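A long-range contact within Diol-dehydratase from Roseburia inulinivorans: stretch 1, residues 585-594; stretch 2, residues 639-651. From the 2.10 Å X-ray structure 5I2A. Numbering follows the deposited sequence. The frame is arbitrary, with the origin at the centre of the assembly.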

# COMPACT_ATOMS: atom_id res chain seq x y z
N LYS A 585 39.10 24.58 21.56
CA LYS A 585 40.25 23.70 21.59
C LYS A 585 40.27 22.92 22.92
O LYS A 585 40.58 21.73 22.94
CB LYS A 585 41.51 24.54 21.36
CG LYS A 585 42.82 23.80 21.36
CD LYS A 585 42.96 22.71 20.31
CE LYS A 585 44.43 22.31 20.18
NZ LYS A 585 44.98 21.87 21.50
N ALA A 586 39.88 23.56 24.02
CA ALA A 586 39.78 22.85 25.30
C ALA A 586 38.79 21.68 25.21
O ALA A 586 39.06 20.60 25.73
CB ALA A 586 39.37 23.82 26.42
N LEU A 587 37.66 21.90 24.55
CA LEU A 587 36.67 20.84 24.37
C LEU A 587 37.25 19.69 23.56
O LEU A 587 37.10 18.52 23.93
CB LEU A 587 35.41 21.40 23.69
CG LEU A 587 34.62 22.43 24.52
CD1 LEU A 587 33.50 23.04 23.69
CD2 LEU A 587 34.05 21.81 25.80
N GLU A 588 37.94 20.01 22.46
CA GLU A 588 38.56 18.98 21.64
C GLU A 588 39.52 18.12 22.44
O GLU A 588 39.60 16.92 22.23
CB GLU A 588 39.29 19.62 20.45
CG GLU A 588 38.38 20.25 19.42
CD GLU A 588 39.14 21.05 18.37
OE1 GLU A 588 40.34 21.32 18.58
OE2 GLU A 588 38.54 21.41 17.34
N MET A 589 40.23 18.75 23.38
CA MET A 589 41.24 18.07 24.19
C MET A 589 40.71 17.60 25.56
O MET A 589 41.50 17.29 26.47
CB MET A 589 42.44 19.01 24.41
CG MET A 589 43.17 19.38 23.13
SD MET A 589 43.84 17.92 22.34
CE MET A 589 44.70 17.14 23.69
N ASN A 590 39.39 17.52 25.70
CA ASN A 590 38.77 17.04 26.94
C ASN A 590 39.30 17.77 28.18
O ASN A 590 39.56 17.16 29.21
CB ASN A 590 38.98 15.53 27.10
CG ASN A 590 38.03 14.91 28.10
OD1 ASN A 590 36.94 15.42 28.34
ND2 ASN A 590 38.45 13.79 28.70
N TYR A 591 39.47 19.08 28.05
CA TYR A 591 39.93 19.93 29.13
C TYR A 591 41.31 19.50 29.68
O TYR A 591 41.64 19.78 30.82
CB TYR A 591 38.90 19.93 30.26
CG TYR A 591 37.58 20.61 29.94
CD1 TYR A 591 37.50 21.99 29.83
CD2 TYR A 591 36.41 19.88 29.78
CE1 TYR A 591 36.30 22.62 29.56
CE2 TYR A 591 35.19 20.51 29.52
CZ TYR A 591 35.14 21.88 29.41
OH TYR A 591 33.95 22.52 29.14
N GLY A 592 42.09 18.82 28.86
CA GLY A 592 43.38 18.31 29.27
C GLY A 592 43.31 17.09 30.18
O GLY A 592 44.29 16.73 30.81
N LYS A 593 42.15 16.44 30.25
CA LYS A 593 41.99 15.30 31.16
C LYS A 593 42.33 13.96 30.52
O LYS A 593 42.19 12.92 31.15
CB LYS A 593 40.55 15.26 31.69
CG LYS A 593 40.10 16.54 32.37
CD LYS A 593 40.70 16.68 33.75
CE LYS A 593 40.29 17.99 34.41
NZ LYS A 593 40.65 18.04 35.85
N GLY A 594 42.77 13.97 29.27
CA GLY A 594 43.11 12.72 28.60
C GLY A 594 42.14 12.34 27.49
O GLY A 594 40.95 12.62 27.58
N VAL A 639 49.88 24.43 28.37
CA VAL A 639 48.60 24.27 27.69
C VAL A 639 47.67 23.47 28.59
O VAL A 639 46.51 23.85 28.79
CB VAL A 639 48.78 23.58 26.32
CG1 VAL A 639 47.46 23.01 25.82
CG2 VAL A 639 49.36 24.56 25.30
N ARG A 640 48.19 22.39 29.15
CA ARG A 640 47.45 21.56 30.08
C ARG A 640 46.95 22.38 31.26
O ARG A 640 45.82 22.22 31.71
CB ARG A 640 48.32 20.40 30.58
CG ARG A 640 47.55 19.19 31.09
CD ARG A 640 47.32 19.26 32.58
NE ARG A 640 48.57 19.26 33.34
CZ ARG A 640 48.71 19.84 34.52
NH1 ARG A 640 47.69 20.47 35.08
NH2 ARG A 640 49.88 19.79 35.16
N LYS A 641 47.80 23.28 31.75
CA LYS A 641 47.48 24.14 32.88
C LYS A 641 46.31 25.05 32.57
O LYS A 641 45.43 25.25 33.41
CB LYS A 641 48.70 24.99 33.26
CG LYS A 641 48.68 25.49 34.69
CD LYS A 641 48.27 24.37 35.63
CE LYS A 641 48.29 24.79 37.08
NZ LYS A 641 48.12 23.61 37.98
N ARG A 642 46.31 25.60 31.36
CA ARG A 642 45.28 26.52 30.92
C ARG A 642 43.93 25.80 30.75
O ARG A 642 42.90 26.34 31.13
CB ARG A 642 45.70 27.20 29.62
CG ARG A 642 44.66 28.14 29.02
CD ARG A 642 44.13 29.15 30.02
NE ARG A 642 43.30 30.16 29.36
CZ ARG A 642 42.51 31.02 30.00
NH1 ARG A 642 42.43 30.99 31.31
NH2 ARG A 642 41.80 31.90 29.31
N TYR A 643 43.95 24.59 30.21
CA TYR A 643 42.71 23.85 30.04
C TYR A 643 42.10 23.54 31.40
O TYR A 643 40.89 23.61 31.58
CB TYR A 643 42.93 22.57 29.24
CG TYR A 643 43.26 22.85 27.80
CD1 TYR A 643 43.04 24.11 27.27
CD2 TYR A 643 43.80 21.87 26.98
CE1 TYR A 643 43.35 24.39 25.97
CE2 TYR A 643 44.11 22.15 25.65
CZ TYR A 643 43.87 23.42 25.17
OH TYR A 643 44.18 23.73 23.88
N GLU A 644 42.96 23.23 32.36
CA GLU A 644 42.53 22.96 33.72
C GLU A 644 41.85 24.17 34.36
O GLU A 644 40.78 24.04 34.94
CB GLU A 644 43.71 22.51 34.57
CG GLU A 644 43.35 22.06 35.97
CD GLU A 644 44.53 21.45 36.71
OE1 GLU A 644 44.49 20.23 36.99
OE2 GLU A 644 45.50 22.18 37.00
N GLU A 645 42.45 25.35 34.26
CA GLU A 645 41.83 26.51 34.90
C GLU A 645 40.56 26.93 34.16
O GLU A 645 39.64 27.46 34.77
CB GLU A 645 42.80 27.68 35.01
CG GLU A 645 43.29 28.25 33.71
CD GLU A 645 44.31 29.37 33.93
OE1 GLU A 645 43.92 30.55 33.85
OE2 GLU A 645 45.49 29.05 34.19
N ILE A 646 40.51 26.67 32.86
CA ILE A 646 39.29 26.88 32.10
C ILE A 646 38.18 25.97 32.64
O ILE A 646 37.08 26.42 32.91
CB ILE A 646 39.51 26.62 30.60
CG1 ILE A 646 40.28 27.80 29.98
CG2 ILE A 646 38.17 26.44 29.89
CD1 ILE A 646 40.58 27.62 28.51
N HIS A 647 38.50 24.69 32.83
CA HIS A 647 37.56 23.75 33.41
C HIS A 647 37.12 24.22 34.79
O HIS A 647 35.93 24.17 35.12
CB HIS A 647 38.17 22.36 33.51
CG HIS A 647 37.16 21.27 33.70
ND1 HIS A 647 37.39 20.17 34.49
CD2 HIS A 647 35.92 21.11 33.18
CE1 HIS A 647 36.33 19.38 34.47
NE2 HIS A 647 35.43 19.92 33.68
N GLU A 648 38.07 24.67 35.59
CA GLU A 648 37.76 25.09 36.96
C GLU A 648 36.84 26.29 37.00
O GLU A 648 35.91 26.30 37.80
CB GLU A 648 39.04 25.40 37.75
CG GLU A 648 39.74 24.16 38.33
CD GLU A 648 38.83 23.25 39.15
OE1 GLU A 648 37.84 23.74 39.73
OE2 GLU A 648 39.11 22.03 39.22
N MET A 649 37.06 27.29 36.15
CA MET A 649 36.17 28.44 36.20
C MET A 649 34.78 28.06 35.66
O MET A 649 33.79 28.64 36.08
CB MET A 649 36.73 29.65 35.44
CG MET A 649 37.34 29.40 34.08
SD MET A 649 38.17 30.91 33.49
CE MET A 649 36.74 31.90 33.17
N ILE A 650 34.72 27.08 34.77
CA ILE A 650 33.43 26.61 34.27
C ILE A 650 32.66 25.88 35.39
O ILE A 650 31.48 26.12 35.58
CB ILE A 650 33.58 25.71 33.04
CG1 ILE A 650 33.79 26.57 31.79
CG2 ILE A 650 32.36 24.82 32.85
CD1 ILE A 650 34.25 25.81 30.59
N LEU A 651 33.34 25.02 36.14
CA LEU A 651 32.68 24.29 37.22
C LEU A 651 32.21 25.19 38.37
O LEU A 651 31.35 24.79 39.15
CB LEU A 651 33.59 23.20 37.78
CG LEU A 651 33.96 22.08 36.80
CD1 LEU A 651 34.84 21.05 37.49
CD2 LEU A 651 32.72 21.44 36.22

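The end of one helix and the turn after it pack against a continuous helix, residues 639-651, and two buried tyrosines, one from each stretch, give the largest shares of the contact. Lys 585, on the exposed border, kinks its chain at chi2 and chi4 (both p), so that its end comes nearer and NZ donates a hydrogen bond to Tyr 643 OH at 3.1 Å, though the hydroxyl's modelled position is not fully certain. Ala 586, the next residue, gives a rule: a small residue lets the backbone approach an aromatic face. Its CA sits 4.0 Å from the centroid of the Tyr 643 ring, almost along the ring normal, and its CB lies 3.8 Å from Tyr 643 CD1. Met 589, where the helical angles end, adds its CB, 3.8 Å from Tyr 643 CE2.

Tyr 591 then fills the next space. Its ring stacks face to face on His 647, centroids 4.3 Å apart and planes tilted by 29°, while Tyr 591 CE1 lies 3.9 Å from Ile 650 CD1; the tyrosine hydroxyl is satisfied elsewhere in the structure. Gly 592 follows at positive phi, which favours glycine, and an ideal CB would crowd Tyr 643 CB at 3.5 Å. Lys 593 closes the contact with its aliphatic chain, CE lying 3.6 Å from His 647 ND1.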